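Local coordinates for protein japanin (Rhipicephalus appendiculatus, PDB 4BOE) that binds cholesterol in the pocket of a lipocalin barrel and, as a salivary tick protein, blocks dendritic cell differentiation and modulates the host immune response, at residues P5-Q10 / V65-Y70; Y92-R95 / F101-L104; R43-V48 / D84-K89. One frame throughout, in Å; residues are numbered along the deposited sequence. Where two conformers were deposited one is given.

Contact 1 of 3, residues P5-Q10 / V65-Y70; sequences PAINTQ and VKWEPY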
# COMPACT_ATOMS: atom_id res chain seq x y z
N PRO A 5 9.12 5.98 -2.45
CA PRO A 5 8.06 5.54 -3.36
C PRO A 5 6.64 6.16 -3.21
O PRO A 5 5.93 6.28 -4.24
CB PRO A 5 8.01 4.04 -3.15
CG PRO A 5 9.20 3.69 -2.47
CD PRO A 5 9.62 4.84 -1.66
N ALA A 6 6.22 6.48 -1.97
CA ALA A 6 4.90 7.05 -1.68
C ALA A 6 4.60 8.35 -2.44
O ALA A 6 3.47 8.56 -2.89
CB ALA A 6 4.76 7.29 -0.21
N ILE A 7 5.62 9.21 -2.62
CA ILE A 7 5.49 10.51 -3.33
C ILE A 7 6.08 10.47 -4.73
O ILE A 7 6.13 11.49 -5.41
CB ILE A 7 6.08 11.64 -2.46
CG1 ILE A 7 7.58 11.38 -2.09
CG2 ILE A 7 5.24 11.77 -1.19
CD1 ILE A 7 8.35 12.56 -1.93
N ASN A 8 6.41 9.27 -5.20
CA ASN A 8 6.95 9.03 -6.51
C ASN A 8 5.82 8.59 -7.44
O ASN A 8 4.70 8.31 -6.99
CB ASN A 8 8.06 7.96 -6.45
CG ASN A 8 9.16 8.18 -7.47
OD1 ASN A 8 9.07 9.04 -8.33
ND2 ASN A 8 10.19 7.38 -7.43
N THR A 9 6.11 8.56 -8.73
CA THR A 9 5.14 8.34 -9.80
C THR A 9 4.92 6.91 -10.23
O THR A 9 4.07 6.67 -11.11
CB THR A 9 5.54 9.22 -11.00
OG1 THR A 9 6.89 8.94 -11.36
CG2 THR A 9 5.40 10.70 -10.69
N GLN A 10 5.59 5.94 -9.62
CA GLN A 10 5.36 4.53 -9.97
C GLN A 10 4.20 3.95 -9.17
O GLN A 10 3.99 4.32 -8.02
CB GLN A 10 6.62 3.68 -9.75
CG GLN A 10 7.61 3.77 -10.92
CD GLN A 10 7.19 2.99 -12.16
OE1 GLN A 10 6.46 1.99 -12.11
NE2 GLN A 10 7.71 3.41 -13.29
N VAL A 65 -1.07 12.13 0.05
CA VAL A 65 0.05 11.84 0.94
C VAL A 65 1.07 12.96 0.94
O VAL A 65 1.35 13.58 -0.09
CB VAL A 65 0.72 10.45 0.68
CG1 VAL A 65 -0.29 9.33 0.85
CG2 VAL A 65 1.31 10.37 -0.72
N LYS A 66 1.69 13.16 2.08
CA LYS A 66 2.74 14.13 2.28
C LYS A 66 3.90 13.45 3.00
O LYS A 66 3.69 12.80 4.01
CB LYS A 66 2.24 15.30 3.16
CG LYS A 66 3.19 16.49 3.23
CD LYS A 66 2.74 17.57 4.19
CE LYS A 66 2.83 17.15 5.64
NZ LYS A 66 2.76 18.32 6.56
N TRP A 67 5.14 13.67 2.52
CA TRP A 67 6.34 13.21 3.21
C TRP A 67 7.41 14.31 3.24
O TRP A 67 7.93 14.68 2.20
CB TRP A 67 6.91 11.95 2.58
CG TRP A 67 8.14 11.44 3.27
CD1 TRP A 67 8.24 11.00 4.57
CD2 TRP A 67 9.45 11.33 2.70
NE1 TRP A 67 9.53 10.60 4.83
CE2 TRP A 67 10.29 10.76 3.69
CE3 TRP A 67 10.03 11.77 1.50
CZ2 TRP A 67 11.64 10.53 3.47
CZ3 TRP A 67 11.39 11.58 1.30
CH2 TRP A 67 12.17 10.95 2.28
N GLU A 68 7.71 14.82 4.43
CA GLU A 68 8.80 15.79 4.64
C GLU A 68 10.13 14.97 4.59
O GLU A 68 10.16 13.88 5.17
CB GLU A 68 8.71 16.47 6.01
CG GLU A 68 7.45 17.29 6.24
CD GLU A 68 7.58 18.75 5.82
OE1 GLU A 68 8.12 19.01 4.72
OE2 GLU A 68 7.16 19.62 6.62
N PRO A 69 11.20 15.47 3.94
CA PRO A 69 12.46 14.70 3.87
C PRO A 69 13.00 14.24 5.22
O PRO A 69 12.97 14.97 6.23
CB PRO A 69 13.41 15.66 3.16
CG PRO A 69 12.51 16.47 2.28
CD PRO A 69 11.25 16.66 3.08
N TYR A 70 13.35 12.93 5.25
CA TYR A 70 13.84 12.22 6.43
C TYR A 70 12.83 12.11 7.54
O TYR A 70 13.20 11.78 8.66
CB TYR A 70 15.16 12.82 6.93
CG TYR A 70 16.24 12.71 5.89
CD1 TYR A 70 16.89 11.50 5.65
CD2 TYR A 70 16.68 13.83 5.18
CE1 TYR A 70 17.89 11.38 4.70
CE2 TYR A 70 17.70 13.72 4.22
CZ TYR A 70 18.30 12.50 3.98
OH TYR A 70 19.30 12.33 3.05
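Ile7 packs across Val65 and Trp67 and supplies most of the apolar contact with segment 65-70. From its CB two branches part. CG2 drops beside the backbone, 4.2 Å from Val65 CG2 and 4.1 Å from Trp67 CB. CG1 sits between the backbone N and the carbonyl carbon (chi1 58°) and carries CD1 outward to the indole, where CD1 meets Trp67 CE3 at 3.9 Å. The methyl arrives at the ring edge, close to the ring plane, and the two side chains cross at about a right angle. Pro69 CA of the same segment sits over one indole face, toward its rim, while NE1 is hydrogen-bonded to Ser71 O. Deeper in, Val65 CG2 stands 3.6 Å from Ala6 O, a carbonyl already hydrogen-bonded to Arg43 NH1. No hydrogen bond joins the two segments, and the backbone bond from Asn8 N to Pro5 O holds the turn that presents Ala6 and Ile7. Ala6 also touches cholesterol, as part of its pocket. An N-terminal segment crossing one end of the barrel in this way, before the first strand, is characteristic of the lipocalin fold.

Contact 2 of 3, residues Y92-R95 / F101-L104; sequences YFIR and FLLL. With CLR (cholesterol), chain C.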
# COMPACT_ATOMS: atom_id res chain seq x y z
N TYR A 92 1.24 7.15 9.17
CA TYR A 92 1.87 5.85 9.22
C TYR A 92 3.33 6.02 9.52
O TYR A 92 3.94 6.99 9.12
CB TYR A 92 1.73 5.12 7.88
CG TYR A 92 0.34 4.62 7.64
CD1 TYR A 92 -0.11 3.45 8.23
CD2 TYR A 92 -0.58 5.38 6.91
CE1 TYR A 92 -1.42 3.02 8.07
CE2 TYR A 92 -1.90 4.97 6.77
CZ TYR A 92 -2.32 3.79 7.34
OH TYR A 92 -3.61 3.40 7.21
N PHE A 93 3.89 5.04 10.22
CA PHE A 93 5.31 5.02 10.53
C PHE A 93 6.02 4.35 9.35
O PHE A 93 5.59 3.28 8.90
CB PHE A 93 5.50 4.23 11.81
CG PHE A 93 6.92 4.01 12.25
CD1 PHE A 93 7.88 4.97 12.02
CD2 PHE A 93 7.28 2.88 12.94
CE1 PHE A 93 9.19 4.78 12.44
CE2 PHE A 93 8.59 2.69 13.35
CZ PHE A 93 9.54 3.64 13.10
N ILE A 94 7.06 4.98 8.82
CA ILE A 94 7.86 4.45 7.72
C ILE A 94 8.98 3.62 8.35
O ILE A 94 9.89 4.17 8.97
CB ILE A 94 8.45 5.57 6.81
CG1 ILE A 94 7.30 6.39 6.20
CG2 ILE A 94 9.34 4.95 5.72
CD1 ILE A 94 7.70 7.79 5.74
N ARG A 95 8.92 2.30 8.19
CA ARG A 95 9.92 1.42 8.77
C ARG A 95 11.15 1.51 7.93
O ARG A 95 12.22 1.85 8.43
CB ARG A 95 9.43 -0.04 8.89
CG ARG A 95 8.15 -0.21 9.62
CD ARG A 95 8.14 0.50 10.94
NE ARG A 95 9.03 -0.10 11.94
CZ ARG A 95 8.67 -0.94 12.91
NH1 ARG A 95 7.43 -1.36 13.01
NH2 ARG A 95 9.58 -1.38 13.77
N PHE A 101 10.33 -0.36 -2.94
CA PHE A 101 9.51 -0.92 -1.87
C PHE A 101 9.33 0.06 -0.71
O PHE A 101 10.12 0.97 -0.53
CB PHE A 101 9.98 -2.30 -1.38
CG PHE A 101 11.02 -2.25 -0.30
CD1 PHE A 101 10.65 -2.14 1.03
CD2 PHE A 101 12.37 -2.22 -0.61
CE1 PHE A 101 11.60 -1.96 2.02
CE2 PHE A 101 13.33 -2.06 0.39
CZ PHE A 101 12.93 -1.93 1.70
N LEU A 102 8.23 -0.12 0.01
CA LEU A 102 7.89 0.67 1.16
C LEU A 102 7.25 -0.22 2.22
O LEU A 102 6.34 -1.00 1.91
CB LEU A 102 6.93 1.78 0.69
CG LEU A 102 6.39 2.70 1.75
CD1 LEU A 102 7.53 3.51 2.43
CD2 LEU A 102 5.34 3.61 1.17
N LEU A 103 7.70 -0.09 3.47
CA LEU A 103 7.14 -0.86 4.58
C LEU A 103 6.61 0.14 5.61
O LEU A 103 7.39 0.90 6.18
CB LEU A 103 8.21 -1.78 5.18
CG LEU A 103 7.79 -2.67 6.34
CD1 LEU A 103 6.68 -3.63 5.92
CD2 LEU A 103 8.98 -3.47 6.85
N LEU A 104 5.28 0.13 5.83
CA LEU A 104 4.57 1.02 6.73
C LEU A 104 4.01 0.31 7.94
O LEU A 104 3.63 -0.84 7.82
CB LEU A 104 3.38 1.67 6.00
CG LEU A 104 3.66 2.50 4.79
CD1 LEU A 104 2.32 3.01 4.18
CD2 LEU A 104 4.61 3.65 5.13
C1 CLR C . -6.73 -3.70 1.82
C2 CLR C . -7.38 -5.08 1.98
C3 CLR C . -6.40 -6.08 2.56
C4 CLR C . -5.85 -5.58 3.88
C5 CLR C . -5.29 -4.18 3.79
C6 CLR C . -4.08 -3.91 4.28
C7 CLR C . -3.42 -2.57 4.25
C8 CLR C . -4.41 -1.44 3.96
C9 CLR C . -5.34 -1.85 2.80
C10 CLR C . -6.18 -3.13 3.13
C11 CLR C . -6.20 -0.67 2.31
C12 CLR C . -5.39 0.60 2.02
C13 CLR C . -4.53 1.04 3.22
C14 CLR C . -3.65 -0.16 3.60
C15 CLR C . -2.64 0.43 4.59
C16 CLR C . -2.33 1.80 3.99
C17 CLR C . -3.42 2.07 2.92
C18 CLR C . -5.43 1.52 4.38
C19 CLR C . -7.36 -2.82 4.08
C20 CLR C . -3.77 3.56 2.80
C21 CLR C . -4.83 3.85 1.72
C22 CLR C . -2.51 4.41 2.56
C23 CLR C . -1.54 3.92 1.46
C24 CLR C . -0.36 4.83 1.30
C25 CLR C . 0.82 4.42 0.43
C26 CLR C . 0.87 3.07 -0.24
C27 CLR C . 1.46 5.51 -0.38
O1 CLR C . -7.09 -7.31 2.80
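Arg95 and Leu103 make the one hydrogen bond between segments 92-95 and 101-104: Arg95 N donates to Leu103 O over 2.9 Å, with an N-H...O angle of 155°. The same carbonyl has the start of the arginine side chain beside it, Arg95 CB being 3.5 Å from Leu103 O. A CA-H...O contact runs the other way, Leu104 CA lying 3.3 Å from Phe93 O. Ile94 and Leu104 form an antiparallel non-hydrogen-bonded pair, flanked on strand 91-98 by Phe93 and Arg95.

The segments belong to the beta hairpin of strands 91-98 and 101-106, consecutive staves of the curled antiparallel lipocalin barrel. The axes of segments 92-95 and 101-104 lie at 129°, well away from antiparallel, as the sheet twists and coils.

Apolar packing follows the alternation of the strands. Ile94 and Leu104 lie side by side and point the same way, with Ile94 CG1 4.0 Å from Leu104 CD2. The other branch of the isoleucine, CG2, stands anti to the backbone N and reaches Leu102 CD1 at 4.0 Å, where the two side chains meet at a slant. Leu104 CD2 also approaches Tyr92 CB. On the other face Leu103 CD2 packs against Arg95 CB before the arginine chain bends at chi2 and chi3, taking NH1 to a hydrogen bond with Ser105 OG; helix 128-137 covers this side through Thr133 and Ile137.

The closest approach to the ligand is made by Tyr92. Its ring meets the sterol obliquely, and Tyr92 OH comes 3.8 Å from C16 of cholesterol, near the junction of the ring system and the tail. That contact is van der Waals in kind: the polar partner of the hydroxyl is Lys89 N, a hydrogen bond that ties strand 91-98 to the loop after helix 80-85.

Contact 3 of 3, residues R43-V48 / D84-K89; sequences RSLIYV and DNLGAK. With CLR (cholesterol), chain C.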
# COMPACT_ATOMS: atom_id res chain seq x y z
N ARG A 43 -3.03 10.24 -4.96
CA ARG A 43 -2.94 8.91 -5.52
C ARG A 43 -4.35 8.28 -5.49
O ARG A 43 -5.20 8.66 -4.68
CB ARG A 43 -2.00 8.02 -4.70
CG ARG A 43 -0.62 8.59 -4.34
CD ARG A 43 0.22 7.48 -3.64
NE ARG A 43 0.53 6.43 -4.61
CZ ARG A 43 1.57 6.39 -5.43
NH1 ARG A 43 2.53 7.30 -5.33
NH2 ARG A 43 1.69 5.40 -6.31
N SER A 44 -4.55 7.29 -6.31
CA SER A 44 -5.77 6.49 -6.27
C SER A 44 -5.51 5.22 -5.47
O SER A 44 -4.37 4.80 -5.35
CB SER A 44 -6.21 6.11 -7.68
OG SER A 44 -5.24 5.27 -8.28
N LEU A 45 -6.56 4.63 -4.91
CA LEU A 45 -6.53 3.34 -4.27
C LEU A 45 -7.43 2.48 -5.16
O LEU A 45 -8.59 2.79 -5.32
CB LEU A 45 -7.05 3.40 -2.84
CG LEU A 45 -7.03 2.07 -2.08
CD1 LEU A 45 -5.61 1.55 -1.87
CD2 LEU A 45 -7.69 2.25 -0.79
N ILE A 46 -6.85 1.49 -5.82
CA ILE A 46 -7.52 0.62 -6.77
C ILE A 46 -7.59 -0.80 -6.18
O ILE A 46 -6.62 -1.28 -5.61
CB ILE A 46 -6.75 0.61 -8.11
CG1 ILE A 46 -6.52 2.02 -8.69
CG2 ILE A 46 -7.42 -0.28 -9.16
CD1 ILE A 46 -7.78 2.80 -8.95
N TYR A 47 -8.72 -1.47 -6.36
CA TYR A 47 -8.89 -2.85 -5.90
C TYR A 47 -10.08 -3.48 -6.57
O TYR A 47 -10.82 -2.80 -7.26
CB TYR A 47 -9.03 -2.92 -4.37
CG TYR A 47 -10.18 -2.14 -3.80
CD1 TYR A 47 -10.08 -0.77 -3.59
CD2 TYR A 47 -11.36 -2.78 -3.43
CE1 TYR A 47 -11.15 -0.04 -3.07
CE2 TYR A 47 -12.43 -2.07 -2.90
CZ TYR A 47 -12.31 -0.70 -2.70
OH TYR A 47 -13.37 0.02 -2.20
N VAL A 48 -10.22 -4.77 -6.41
CA VAL A 48 -11.40 -5.48 -6.87
C VAL A 48 -12.16 -5.99 -5.63
O VAL A 48 -11.56 -6.42 -4.66
CB VAL A 48 -11.15 -6.60 -7.93
CG1 VAL A 48 -10.45 -6.03 -9.16
CG2 VAL A 48 -10.36 -7.77 -7.37
N ASP A 84 -13.69 5.54 5.91
CA ASP A 84 -14.85 4.82 6.42
C ASP A 84 -14.75 3.28 6.20
O ASP A 84 -15.00 2.51 7.13
CB ASP A 84 -16.14 5.38 5.73
CG ASP A 84 -17.49 4.93 6.25
OD1 ASP A 84 -17.53 4.28 7.32
OD2 ASP A 84 -18.52 5.28 5.61
N ASN A 85 -14.41 2.85 5.00
CA ASN A 85 -14.44 1.42 4.63
C ASN A 85 -13.11 0.63 4.61
O ASN A 85 -13.16 -0.59 4.73
CB ASN A 85 -15.09 1.30 3.24
CG ASN A 85 -16.61 1.55 3.28
OD1 ASN A 85 -17.32 1.09 4.18
ND2 ASN A 85 -17.13 2.35 2.38
N LEU A 86 -11.95 1.27 4.38
CA LEU A 86 -10.68 0.56 4.28
C LEU A 86 -9.75 0.84 5.45
O LEU A 86 -8.64 0.35 5.47
CB LEU A 86 -10.06 0.86 2.91
CG LEU A 86 -10.88 0.30 1.74
CD1 LEU A 86 -10.46 0.86 0.48
CD2 LEU A 86 -10.80 -1.22 1.66
N GLY A 87 -10.24 1.58 6.45
CA GLY A 87 -9.54 1.85 7.69
C GLY A 87 -8.31 2.73 7.56
O GLY A 87 -7.44 2.61 8.41
N ALA A 88 -8.20 3.57 6.52
CA ALA A 88 -7.01 4.43 6.39
C ALA A 88 -6.87 5.40 7.58
O ALA A 88 -7.85 6.02 8.01
CB ALA A 88 -7.05 5.21 5.09
N LYS A 89 -5.63 5.51 8.12
CA LYS A 89 -5.28 6.37 9.25
C LYS A 89 -4.68 7.68 8.72
O LYS A 89 -4.25 7.73 7.56
CB LYS A 89 -4.24 5.66 10.13
CG LYS A 89 -4.65 4.29 10.61
CD LYS A 89 -5.89 4.31 11.48
CE LYS A 89 -6.16 2.98 12.15
NZ LYS A 89 -7.45 2.38 11.69
C1 CLR C . -6.73 -3.70 1.82
C2 CLR C . -7.38 -5.08 1.98
C3 CLR C . -6.40 -6.08 2.56
C4 CLR C . -5.85 -5.58 3.88
C5 CLR C . -5.29 -4.18 3.79
C6 CLR C . -4.08 -3.91 4.28
C7 CLR C . -3.42 -2.57 4.25
C8 CLR C . -4.41 -1.44 3.96
C9 CLR C . -5.34 -1.85 2.80
C10 CLR C . -6.18 -3.13 3.13
C11 CLR C . -6.20 -0.67 2.31
C12 CLR C . -5.39 0.60 2.02
C13 CLR C . -4.53 1.04 3.22
C14 CLR C . -3.65 -0.16 3.60
C15 CLR C . -2.64 0.43 4.59
C16 CLR C . -2.33 1.80 3.99
C17 CLR C . -3.42 2.07 2.92
C18 CLR C . -5.43 1.52 4.38
C19 CLR C . -7.36 -2.82 4.08
C20 CLR C . -3.77 3.56 2.80
C21 CLR C . -4.83 3.85 1.72
C22 CLR C . -2.51 4.41 2.56
C23 CLR C . -1.54 3.92 1.46
C24 CLR C . -0.36 4.83 1.30
C25 CLR C . 0.82 4.42 0.43
C26 CLR C . 0.87 3.07 -0.24
C27 CLR C . 1.46 5.51 -0.38
O1 CLR C . -7.09 -7.31 2.80
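Leu45 holds CG anti to its backbone N (chi1 -179°), and Leu86 holds CG anti to its carbonyl carbon (chi1 -66°); these settings send the two leucines toward each other from strand 40-49 and from the turn that follows helix 80-85. They meet tip to tip, Leu45 CD2 against Leu86 CD1 at 3.3 Å, tighter than usual van der Waals contact between methyl carbons. The same methyl of Leu86 is shared with Tyr47, whose CE1 lies 3.7 Å from Leu86 CD1. It approaches the tyrosine ring obliquely, near the CE1, CZ and OH end. Backbones stay well apart, with the CA atoms of Leu45 and Leu86 9.9 Å from each other, so side chains alone span the gap.

Cholesterol lies against this bridge. Leu45 CD1 and CD2 both lie 4.0 Å from C12 of the sterol, Leu86 O is 3.6 Å from the C18 methyl, and Ala88 CA meets that same methyl at 3.9 Å. Two residues before Leu45, Arg43 CD packs on C27 at the end of the sterol tail, 4.0 Å away. The guanidinium of Arg43 is hydrogen-bonded to Thr31 OG1 and to the carbonyls of Ala6, Asn8 and Gln10. The helix 80-85 adds Val82 against Leu45 and Tyr81 against Tyr47.

With no hydrogen bond or charge pair, the contact between the segments is apolar, and the surface it offers the sterol is mostly hydrocarbon, with the Leu86 carbonyl oxygen beside C18, consistent with recognition here by shape and hydrophobicity, while a hydrogen bond between Glu23 N and the cholesterol hydroxyl supplies a polar interaction.

Overall arrangement
All three contacts reach the same curled antiparallel sheet, and the cholesterol pocket runs among them. Contacts 1 and 2 have centres about 11 Å apart and touch directly, as where Trp67 packs on Ile94. The centre of contact 3 lies about 17 Å from that of contact 1 and 16 Å from that of contact 2, on the opposite side of the chain's centre from the latter. Along the chain, contacts 1 and 3 interleave: segment 43-48 falls between 5-10 and 65-70, on the strand next to 59-66. Contact 2 follows both. Contacts 2 and 3 touch the sterol, as does Ala6 of contact 1, so sequence-distant segments help to line the pocket of one ligand.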